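Local coordinates for oligopeptide-binding protein AppA (Bacillus subtilis, PDB 1XOC), which binds oligopeptides outside the cell membrane and delivers them to an ABC-type permease for uptake, serving sporulation and genetic competence, at residues 207-217 / 512-520; 268-276 / 440-448. All coordinates share one frame; numbering follows the deposited sequence.

Contact 1 (207-217 / 512-520); sequences YFEGRPYLDTV and NIEKWWLAK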
loop_
_atom_site.group_PDB
_atom_site.type_symbol
_atom_site.label_atom_id
_atom_site.label_comp_id
_atom_site.label_asym_id
_atom_site.label_seq_id
_atom_site.Cartn_x
_atom_site.Cartn_y
_atom_site.Cartn_z
ATOM N N TYR A 207 -23.136 -8.003 12.817
ATOM C CA TYR A 207 -21.695 -8.054 12.951
ATOM C C TYR A 207 -21.318 -8.616 14.316
ATOM O O TYR A 207 -21.904 -8.254 15.347
ATOM C CB TYR A 207 -21.082 -6.666 12.790
ATOM C CG TYR A 207 -19.557 -6.692 12.862
ATOM C CD1 TYR A 207 -18.828 -7.514 12.038
ATOM C CD2 TYR A 207 -18.863 -5.873 13.767
ATOM C CE1 TYR A 207 -17.433 -7.527 12.080
ATOM C CE2 TYR A 207 -17.493 -5.890 13.829
ATOM C CZ TYR A 207 -16.781 -6.733 13.021
ATOM O OH TYR A 207 -15.388 -6.732 13.067
ATOM N N PHE A 208 -20.293 -9.473 14.318
ATOM C CA PHE A 208 -19.949 -10.212 15.543
ATOM C C PHE A 208 -19.533 -9.387 16.755
ATOM O O PHE A 208 -19.679 -9.866 17.882
ATOM C CB PHE A 208 -18.981 -11.375 15.236
ATOM C CG PHE A 208 -17.539 -10.991 15.105
ATOM C CD1 PHE A 208 -16.678 -11.140 16.198
ATOM C CD2 PHE A 208 -17.019 -10.585 13.906
ATOM C CE1 PHE A 208 -15.329 -10.834 16.098
ATOM C CE2 PHE A 208 -15.669 -10.275 13.781
ATOM C CZ PHE A 208 -14.822 -10.403 14.900
ATOM N N GLU A 209 -19.040 -8.165 16.556
ATOM C CA GLU A 209 -18.681 -7.289 17.672
ATOM C C GLU A 209 -19.770 -6.267 17.970
ATOM O O GLU A 209 -19.601 -5.411 18.835
ATOM C CB GLU A 209 -17.383 -6.566 17.390
ATOM C CG GLU A 209 -16.222 -7.469 17.111
ATOM C CD GLU A 209 -14.918 -6.735 17.049
ATOM O OE1 GLU A 209 -14.926 -5.470 16.973
ATOM O OE2 GLU A 209 -13.879 -7.424 17.099
ATOM N N GLY A 210 -20.902 -6.383 17.293
ATOM C CA GLY A 210 -22.004 -5.443 17.412
ATOM C C GLY A 210 -22.088 -4.588 16.161
ATOM O O GLY A 210 -21.084 -4.245 15.538
ATOM N N ARG A 211 -23.308 -4.221 15.792
ATOM C CA ARG A 211 -23.516 -3.357 14.654
ATOM C C ARG A 211 -22.691 -2.062 14.725
ATOM O O ARG A 211 -22.592 -1.455 15.801
ATOM C CB ARG A 211 -24.998 -2.957 14.574
ATOM C CG ARG A 211 -25.413 -2.249 13.262
ATOM C CD ARG A 211 -26.723 -1.550 13.499
ATOM N NE ARG A 211 -27.365 -0.915 12.353
ATOM C CZ ARG A 211 -27.278 0.371 12.029
ATOM N NH1 ARG A 211 -26.464 1.199 12.677
ATOM N NH2 ARG A 211 -28.023 0.824 11.013
ATOM N N PRO A 212 -22.159 -1.614 13.574
ATOM C CA PRO A 212 -21.654 -0.238 13.524
ATOM C C PRO A 212 -22.641 0.774 14.041
ATOM O O PRO A 212 -23.852 0.566 13.939
ATOM C CB PRO A 212 -21.481 0.006 12.010
ATOM C CG PRO A 212 -21.124 -1.318 11.491
ATOM C CD PRO A 212 -21.964 -2.290 12.271
ATOM N N TYR A 213 -22.130 1.888 14.554
ATOM C CA TYR A 213 -23.007 3.011 14.892
ATOM C C TYR A 213 -23.503 3.722 13.627
ATOM O O TYR A 213 -24.693 4.067 13.525
ATOM C CB TYR A 213 -22.309 4.002 15.817
ATOM C CG TYR A 213 -21.874 3.370 17.110
ATOM C CD1 TYR A 213 -22.807 2.935 18.040
ATOM C CD2 TYR A 213 -20.532 3.196 17.398
ATOM C CE1 TYR A 213 -22.410 2.350 19.230
ATOM C CE2 TYR A 213 -20.118 2.605 18.596
ATOM C CZ TYR A 213 -21.064 2.172 19.490
ATOM O OH TYR A 213 -20.692 1.585 20.683
ATOM N N LEU A 214 -22.594 3.942 12.682
ATOM C CA LEU A 214 -22.929 4.571 11.409
ATOM C C LEU A 214 -23.839 3.664 10.600
ATOM O O LEU A 214 -23.640 2.459 10.570
ATOM C CB LEU A 214 -21.648 4.903 10.587
ATOM C CG LEU A 214 -20.770 5.972 11.257
ATOM C CD1 LEU A 214 -19.343 5.975 10.685
ATOM C CD2 LEU A 214 -21.393 7.353 11.064
ATOM N N ASP A 215 -24.862 4.245 9.969
ATOM C CA ASP A 215 -25.821 3.489 9.181
ATOM C C ASP A 215 -25.253 3.075 7.827
ATOM O O ASP A 215 -25.501 1.948 7.374
ATOM C CB ASP A 215 -27.096 4.279 8.969
ATOM C CG ASP A 215 -27.882 4.497 10.259
ATOM O OD1 ASP A 215 -27.896 3.620 11.145
ATOM O OD2 ASP A 215 -28.494 5.568 10.375
ATOM N N THR A 216 -24.538 3.999 7.185
ATOM C CA THR A 216 -23.897 3.748 5.910
ATOM C C THR A 216 -22.530 4.408 5.792
ATOM O O THR A 216 -22.240 5.386 6.463
ATOM C CB THR A 216 -24.758 4.265 4.714
ATOM O OG1 THR A 216 -24.827 5.701 4.736
ATOM C CG2 THR A 216 -26.161 3.731 4.773
ATOM N N VAL A 217 -21.691 3.826 4.950
ATOM C CA VAL A 217 -20.443 4.430 4.530
ATOM C C VAL A 217 -20.395 4.428 3.011
ATOM O O VAL A 217 -20.578 3.403 2.382
ATOM C CB VAL A 217 -19.242 3.645 5.054
ATOM C CG1 VAL A 217 -17.954 4.239 4.533
ATOM C CG2 VAL A 217 -19.237 3.631 6.536
ATOM N N ASN A 512 -11.273 0.798 12.271
ATOM C CA ASN A 512 -12.326 0.671 13.298
ATOM C C ASN A 512 -13.493 1.650 13.115
ATOM O O ASN A 512 -14.137 2.085 14.078
ATOM C CB ASN A 512 -11.740 0.713 14.696
ATOM C CG ASN A 512 -11.336 -0.653 15.188
ATOM O OD1 ASN A 512 -11.262 -1.630 14.414
ATOM N ND2 ASN A 512 -11.038 -0.740 16.470
ATOM N N ILE A 513 -13.788 1.933 11.853
ATOM C CA ILE A 513 -14.927 2.780 11.452
ATOM C C ILE A 513 -16.254 2.296 12.056
ATOM O O ILE A 513 -17.141 3.119 12.339
ATOM C CB ILE A 513 -14.986 2.962 9.898
ATOM C CG1 ILE A 513 -16.118 3.936 9.529
ATOM C CG2 ILE A 513 -15.063 1.626 9.152
ATOM C CD1 ILE A 513 -15.986 4.480 8.131
ATOM N N GLU A 514 -16.357 0.994 12.317
ATOM C CA GLU A 514 -17.544 0.452 13.016
ATOM C C GLU A 514 -17.728 0.971 14.434
ATOM O O GLU A 514 -18.804 0.802 15.019
ATOM C CB GLU A 514 -17.511 -1.078 13.004
ATOM C CG GLU A 514 -16.286 -1.705 13.630
ATOM C CD GLU A 514 -15.072 -1.905 12.681
ATOM O OE1 GLU A 514 -14.884 -1.212 11.637
ATOM O OE2 GLU A 514 -14.284 -2.805 13.007
ATOM N N LYS A 515 -16.689 1.594 15.002
ATOM C CA LYS A 515 -16.754 2.119 16.340
ATOM C C LYS A 515 -16.925 3.635 16.388
ATOM O O LYS A 515 -17.046 4.210 17.463
ATOM C CB LYS A 515 -15.461 1.805 17.105
ATOM C CG LYS A 515 -14.966 0.361 17.091
ATOM C CD LYS A 515 -15.966 -0.621 17.587
ATOM C CE LYS A 515 -15.442 -2.038 17.390
ATOM N NZ LYS A 515 -16.460 -3.062 17.752
ATOM N N TRP A 516 -16.906 4.298 15.245
ATOM C CA TRP A 516 -17.062 5.739 15.200
ATOM C C TRP A 516 -18.547 6.084 15.268
ATOM O O TRP A 516 -19.392 5.327 14.797
ATOM C CB TRP A 516 -16.531 6.322 13.888
ATOM C CG TRP A 516 -15.115 5.986 13.514
ATOM C CD1 TRP A 516 -14.202 5.270 14.239
ATOM C CD2 TRP A 516 -14.465 6.326 12.279
ATOM N NE1 TRP A 516 -13.016 5.174 13.535
ATOM C CE2 TRP A 516 -13.164 5.793 12.321
ATOM C CE3 TRP A 516 -14.867 7.011 11.130
ATOM C CZ2 TRP A 516 -12.252 5.959 11.267
ATOM C CZ3 TRP A 516 -13.971 7.162 10.087
ATOM C CH2 TRP A 516 -12.686 6.636 10.153
ATOM N N TRP A 517 -18.860 7.222 15.847
ATOM C CA TRP A 517 -20.243 7.655 15.946
ATOM C C TRP A 517 -20.325 9.165 15.896
ATOM O O TRP A 517 -19.356 9.877 16.152
ATOM C CB TRP A 517 -20.908 7.097 17.203
ATOM C CG TRP A 517 -20.196 7.346 18.516
ATOM C CD1 TRP A 517 -19.099 6.673 19.006
ATOM C CD2 TRP A 517 -20.571 8.261 19.502
ATOM N NE1 TRP A 517 -18.761 7.143 20.226
ATOM C CE2 TRP A 517 -19.654 8.121 20.572
ATOM C CE3 TRP A 517 -21.583 9.205 19.596
ATOM C CZ2 TRP A 517 -19.721 8.889 21.714
ATOM C CZ3 TRP A 517 -21.668 9.968 20.733
ATOM C CH2 TRP A 517 -20.736 9.810 21.793
ATOM N N LEU A 518 -21.504 9.649 15.535
ATOM C CA LEU A 518 -21.770 11.073 15.478
ATOM C C LEU A 518 -22.583 11.500 16.690
ATOM O O LEU A 518 -23.713 11.035 16.878
ATOM C CB LEU A 518 -22.506 11.398 14.185
ATOM C CG LEU A 518 -21.655 11.148 12.941
ATOM C CD1 LEU A 518 -22.503 11.003 11.693
ATOM C CD2 LEU A 518 -20.651 12.272 12.733
ATOM N N ALA A 519 -21.995 12.357 17.519
ATOM C CA ALA A 519 -22.665 12.871 18.695
ATOM C C ALA A 519 -23.797 13.799 18.268
ATOM O O ALA A 519 -23.611 14.656 17.410
ATOM C CB ALA A 519 -21.674 13.603 19.568
ATOM N N LYS A 520 -24.959 13.621 18.898
ATOM C CA LYS A 520 -26.198 14.351 18.575
ATOM C C LYS A 520 -26.839 14.813 19.873
ATOM O O LYS A 520 -26.483 14.291 20.936
ATOM C CB LYS A 520 -27.198 13.457 17.803
ATOM C CG LYS A 520 -27.029 11.946 18.044
ATOM C CD LYS A 520 -28.268 11.101 17.659
ATOM C CE LYS A 520 -28.574 11.146 16.160
ATOM N NZ LYS A 520 -28.840 9.775 15.580
ATOM O OXT LYS A 520 -27.729 15.678 19.897
HETATM O O HOH W 1 -14.172 -5.027 14.430
HETATM O O HOH W 2 -18.768 -2.810 16.105
HETATM O O HOH W 3 -20.198 -0.671 16.891
HETATM O O HOH W 4 -19.749 3.221 13.196
#
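With CG set between its backbone N and carbonyl carbon (chi1 53°), Trp-517 lies alongside Tyr-213, whose own CG stands anti to the carbonyl carbon (chi1 -60°). The two side chains point the same way and form a T-shaped stack, the edge of the indole turned to the phenol face, with centroids 5.2 Å apart and planes at 64°. At the root of the pair, Tyr-213 CB sits 3.7 Å from Trp-517 CB, while the carbonyl oxygens of Lys-515 and Trp-516 lie at the edge of the tyrosine ring.

A charged link closes the other end. Lys-515 bends at chi2, which turns NZ back to Glu-209 in a 3.0 Å salt bridge; NZ reaches OE1 on its anti side, slightly out of the carboxylate plane. Water 1 joins Tyr-207 OH, Glu-514 OE2 and, weakly, Glu-209 OE1. With Glu-209 OE1 4.8 Å from Glu-514 OE2, the lysine charge probably eases their repulsion; Glu-514 also has a long, weak ion pair with Lys-58. Water 2 ties NZ to Gly-210 O.

Between these ends the backbones meet through solvent and a CA-H...O contact, Pro-212 CA to Glu-514 O at 3.4 Å. Water 3 bridges Arg-211 O and Glu-514 O; water 4 accepts from Leu-214 N and donates to the carbonyl oxygens of Ile-513 and Trp-516. Deeper in, Val-217 CG2 and Ile-513 CD1 meet tip to tip at 3.7 Å. The side chains of Leu-214 and Leu-518 cross at about a right angle, CD2 of Leu-214 3.9 Å from CD1 of Leu-518.

Pro-212, Val-217 and Ile-513 also touch Phe-188. The arrangement is thus a C-terminal tail, with its 3-10 turn and short strand, laid against the loop that leads into strand 216-221 of the four-stranded mixed sheet of this solute-binding fold.

Contact 2 (268-276 / 440-448); sequences YIGWNEKNE and LNYVWYKNA
One direct hydrogen bond joins the two backbones: Glu-273 N gives its hydrogen to Val-443 O at 2.9 Å. The bond is fairly straight (162° at the hydrogen), but the donor stands above the carbonyl plane instead of on a lone pair. Water 5 adds an indirect link, donating to Glu-273 OE2 and accepting from Lys-446 N. Within 440-448, the side chain of Asn-441 holds Tyr-445 at both backbone ends, OD1 taking its N-H and ND2 giving to its O.

Among the non-polar contacts, Lys-274 lays its aliphatic chain over one face of the Trp-444 indole. CG is 3.6 Å from the centroid of the five-membered ring and almost on its normal, a CH-pi contact, and CD sits 3.6 Å from NE1. With chi1 at -72° the indole of Trp-444 swings to the side of its own backbone N, which presents a face to Lys-274; Trp-410 meets the same side chain edge-to-face. With an alanine here the methylenes of Lys-274 would lose the indole face they lie on and probably swing more freely, and Trp-410 would be likely to lose one edge-to-face neighbour.

Val-443 fits closely against the end of the strand, CB 3.4 Å from Trp-271 O and CG1 3.8 Å from Gly-270 CA. Glu-273, extended beyond CG, runs alongside Tyr-445 and brings OE1 to the ring's edge, while Tyr-445 OH bonds Asp-480.

Tyr-442 OH bonds Asn-406 and, weakly, the bound peptide. Here a type I turn, Asn-272 to Asn-275, directly after strand 265-271, docks on a second type I turn, Asn-441 to Trp-444, in a loop that borders the peptide site of this binding protein.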
loop_
_atom_site.group_PDB
_atom_site.type_symbol
_atom_site.label_atom_id
_atom_site.label_comp_id
_atom_site.label_asym_id
_atom_site.label_seq_id
_atom_site.Cartn_x
_atom_site.Cartn_y
_atom_site.Cartn_z
ATOM N N TYR A 268 7.936 7.925 -3.927
ATOM C CA TYR A 268 9.180 7.613 -4.602
ATOM C C TYR A 268 9.002 7.742 -6.106
ATOM O O TYR A 268 7.908 7.819 -6.598
ATOM C CB TYR A 268 9.630 6.194 -4.249
ATOM C CG TYR A 268 8.723 5.104 -4.758
ATOM C CD1 TYR A 268 7.625 4.700 -4.046
ATOM C CD2 TYR A 268 8.965 4.487 -5.966
ATOM C CE1 TYR A 268 6.810 3.711 -4.515
ATOM C CE2 TYR A 268 8.152 3.514 -6.445
ATOM C CZ TYR A 268 7.072 3.122 -5.723
ATOM O OH TYR A 268 6.254 2.142 -6.191
ATOM N N ILE A 269 10.117 7.767 -6.817
ATOM C CA ILE A 269 10.122 7.511 -8.241
ATOM C C ILE A 269 10.666 6.133 -8.503
ATOM O O ILE A 269 11.772 5.824 -8.114
ATOM C CB ILE A 269 10.982 8.537 -8.994
ATOM C CG1 ILE A 269 10.575 9.956 -8.633
ATOM C CG2 ILE A 269 10.913 8.285 -10.498
ATOM C CD1 ILE A 269 11.497 11.010 -9.185
ATOM N N GLY A 270 9.863 5.321 -9.165
ATOM C CA GLY A 270 10.292 4.008 -9.580
ATOM C C GLY A 270 10.891 4.022 -10.968
ATOM O O GLY A 270 10.225 4.378 -11.912
ATOM N N TRP A 271 12.149 3.608 -11.066
ATOM C CA TRP A 271 12.860 3.563 -12.336
ATOM C C TRP A 271 12.840 2.135 -12.893
ATOM O O TRP A 271 13.469 1.260 -12.347
ATOM C CB TRP A 271 14.313 4.001 -12.139
ATOM C CG TRP A 271 14.521 5.323 -11.461
ATOM C CD1 TRP A 271 15.074 5.533 -10.247
ATOM C CD2 TRP A 271 14.234 6.610 -11.994
ATOM N NE1 TRP A 271 15.116 6.872 -9.966
ATOM C CE2 TRP A 271 14.608 7.555 -11.033
ATOM C CE3 TRP A 271 13.688 7.063 -13.190
ATOM C CZ2 TRP A 271 14.466 8.917 -11.231
ATOM C CZ3 TRP A 271 13.542 8.415 -13.381
ATOM C CH2 TRP A 271 13.930 9.325 -12.412
ATOM N N ASN A 272 12.091 1.913 -13.967
ATOM C CA ASN A 272 11.906 0.557 -14.482
ATOM C C ASN A 272 13.165 0.061 -15.174
ATOM O O ASN A 272 13.526 0.565 -16.224
ATOM C CB ASN A 272 10.730 0.505 -15.453
ATOM C CG ASN A 272 10.307 -0.906 -15.790
ATOM O OD1 ASN A 272 9.244 -1.126 -16.363
ATOM N ND2 ASN A 272 11.116 -1.867 -15.414
ATOM N N GLU A 273 13.842 -0.918 -14.567
ATOM C CA GLU A 273 15.111 -1.450 -15.113
ATOM C C GLU A 273 14.923 -2.377 -16.335
ATOM O O GLU A 273 15.905 -2.824 -16.943
ATOM C CB GLU A 273 15.921 -2.110 -14.005
ATOM C CG GLU A 273 16.190 -1.152 -12.858
ATOM C CD GLU A 273 17.082 -1.701 -11.800
ATOM O OE1 GLU A 273 16.953 -1.240 -10.642
ATOM O OE2 GLU A 273 17.906 -2.578 -12.117
ATOM N N LYS A 274 13.677 -2.623 -16.734
ATOM C CA LYS A 274 13.393 -3.182 -18.058
ATOM C C LYS A 274 13.800 -2.179 -19.124
ATOM O O LYS A 274 14.186 -2.564 -20.230
ATOM C CB LYS A 274 11.915 -3.496 -18.240
ATOM C CG LYS A 274 11.516 -4.878 -17.870
ATOM C CD LYS A 274 10.037 -5.106 -18.170
ATOM C CE LYS A 274 9.798 -5.678 -19.553
ATOM N NZ LYS A 274 8.352 -5.496 -19.951
ATOM N N ASN A 275 13.702 -0.894 -18.797
ATOM C CA ASN A 275 14.122 0.176 -19.704
ATOM C C ASN A 275 15.633 0.364 -19.635
ATOM O O ASN A 275 16.183 0.617 -18.571
ATOM C CB ASN A 275 13.403 1.494 -19.373
ATOM C CG ASN A 275 13.571 2.558 -20.454
ATOM O OD1 ASN A 275 14.688 2.854 -20.887
ATOM N ND2 ASN A 275 12.462 3.158 -20.874
ATOM N N GLU A 276 16.280 0.238 -20.794
ATOM C CA GLU A 276 17.719 0.416 -20.962
ATOM C C GLU A 276 18.268 1.632 -20.216
ATOM O O GLU A 276 19.394 1.605 -19.710
ATOM C CB GLU A 276 18.053 0.615 -22.453
ATOM C CG GLU A 276 17.654 -0.513 -23.393
ATOM C CD GLU A 276 17.601 -0.061 -24.880
ATOM O OE1 GLU A 276 18.664 0.322 -25.442
ATOM O OE2 GLU A 276 16.491 -0.088 -25.485
ATOM N N LEU A 440 5.692 -7.780 -6.222
ATOM C CA LEU A 440 5.690 -6.331 -6.171
ATOM C C LEU A 440 7.003 -5.641 -6.554
ATOM O O LEU A 440 7.150 -4.449 -6.352
ATOM C CB LEU A 440 5.310 -5.890 -4.755
ATOM C CG LEU A 440 4.066 -6.505 -4.109
ATOM C CD1 LEU A 440 3.764 -5.819 -2.766
ATOM C CD2 LEU A 440 2.875 -6.411 -4.995
ATOM N N ASN A 441 7.942 -6.392 -7.144
ATOM C CA ASN A 441 9.215 -5.797 -7.606
ATOM C C ASN A 441 9.005 -5.328 -9.044
ATOM O O ASN A 441 9.598 -5.856 -9.997
ATOM C CB ASN A 441 10.383 -6.785 -7.446
ATOM C CG ASN A 441 11.772 -6.155 -7.665
ATOM O OD1 ASN A 441 11.906 -5.061 -8.214
ATOM N ND2 ASN A 441 12.804 -6.875 -7.224
ATOM N N TYR A 442 8.209 -4.270 -9.154
ATOM C CA TYR A 442 7.738 -3.765 -10.429
ATOM C C TYR A 442 8.847 -3.153 -11.235
ATOM O O TYR A 442 8.690 -3.003 -12.444
ATOM C CB TYR A 442 6.686 -2.685 -10.207
ATOM C CG TYR A 442 5.458 -3.097 -9.424
ATOM C CD1 TYR A 442 4.874 -4.341 -9.580
ATOM C CD2 TYR A 442 4.876 -2.215 -8.512
ATOM C CE1 TYR A 442 3.717 -4.699 -8.873
ATOM C CE2 TYR A 442 3.724 -2.563 -7.813
ATOM C CZ TYR A 442 3.155 -3.800 -7.987
ATOM O OH TYR A 442 2.004 -4.138 -7.285
ATOM N N VAL A 443 9.931 -2.735 -10.581
ATOM C CA VAL A 443 11.032 -2.033 -11.279
ATOM C C VAL A 443 12.186 -2.941 -11.719
ATOM O O VAL A 443 13.208 -2.455 -12.237
ATOM C CB VAL A 443 11.594 -0.848 -10.436
ATOM C CG1 VAL A 443 10.531 0.251 -10.252
ATOM C CG2 VAL A 443 12.141 -1.343 -9.080
ATOM N N TRP A 444 12.043 -4.252 -11.507
ATOM C CA TRP A 444 13.049 -5.208 -11.961
ATOM C C TRP A 444 14.421 -5.016 -11.321
ATOM O O TRP A 444 15.462 -5.178 -11.963
ATOM C CB TRP A 444 13.135 -5.190 -13.489
ATOM C CG TRP A 444 11.951 -5.810 -14.116
ATOM C CD1 TRP A 444 10.646 -5.387 -14.030
ATOM C CD2 TRP A 444 11.939 -7.005 -14.872
ATOM N NE1 TRP A 444 9.829 -6.242 -14.730
ATOM C CE2 TRP A 444 10.597 -7.254 -15.247
ATOM C CE3 TRP A 444 12.941 -7.901 -15.283
ATOM C CZ2 TRP A 444 10.230 -8.361 -16.013
ATOM C CZ3 TRP A 444 12.576 -9.007 -16.049
ATOM C CH2 TRP A 444 11.228 -9.227 -16.402
ATOM N N TYR A 445 14.403 -4.731 -10.030
ATOM C CA TYR A 445 15.615 -4.592 -9.247
ATOM C C TYR A 445 16.174 -5.943 -8.818
ATOM O O TYR A 445 15.468 -6.786 -8.297
ATOM C CB TYR A 445 15.306 -3.761 -7.999
ATOM C CG TYR A 445 16.456 -3.673 -7.035
ATOM C CD1 TYR A 445 17.622 -3.048 -7.385
ATOM C CD2 TYR A 445 16.360 -4.215 -5.763
ATOM C CE1 TYR A 445 18.681 -2.956 -6.485
ATOM C CE2 TYR A 445 17.387 -4.107 -4.855
ATOM C CZ TYR A 445 18.543 -3.475 -5.218
ATOM O OH TYR A 445 19.567 -3.393 -4.309
ATOM N N LYS A 446 17.473 -6.141 -9.033
ATOM C CA LYS A 446 18.158 -7.330 -8.545
ATOM C C LYS A 446 19.564 -7.027 -8.054
ATOM O O LYS A 446 20.430 -6.635 -8.840
ATOM C CB LYS A 446 18.255 -8.391 -9.632
ATOM C CG LYS A 446 19.178 -9.541 -9.228
ATOM C CD LYS A 446 18.890 -10.800 -9.995
ATOM C CE LYS A 446 19.653 -11.964 -9.416
ATOM N NZ LYS A 446 19.394 -13.208 -10.180
ATOM N N ASN A 447 19.800 -7.252 -6.766
ATOM C CA ASN A 447 21.147 -7.238 -6.221
ATOM C C ASN A 447 21.278 -8.567 -5.505
ATOM O O ASN A 447 20.628 -8.779 -4.497
ATOM C CB ASN A 447 21.346 -6.035 -5.281
ATOM C CG ASN A 447 22.665 -6.052 -4.562
ATOM O OD1 ASN A 447 23.212 -7.109 -4.287
ATOM N ND2 ASN A 447 23.197 -4.869 -4.252
ATOM N N ALA A 448 22.098 -9.472 -6.037
ATOM C CA ALA A 448 22.190 -10.806 -5.495
ATOM C C ALA A 448 22.643 -10.808 -4.032
ATOM O O ALA A 448 22.241 -11.666 -3.259
ATOM C CB ALA A 448 23.135 -11.651 -6.343
HETATM O O HOH W 5 19.488 -4.129 -10.290
#

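How the contacts relate
Contact 1 and contact 2 lie on opposite sides of the chain's centre, with centres 42 Å apart and nearest atoms about 22 Å apart, so they do not touch. Along the sequence contact 2 is nested within contact 1: 207-217 comes first, then 268-276 and 440-448, and finally 512-520. Their main strands belong to different sheets: 216-221 to the four-stranded mixed sheet, 265-271 to the large mixed one. In contact 1 the C-terminal tail adds strand 517-518, which pairs with 499-500; in contact 2 the partner is the loop before helix 448-457. The chain therefore travels out to the peptide-contacting loop of contact 2 and returns to end within contact 1.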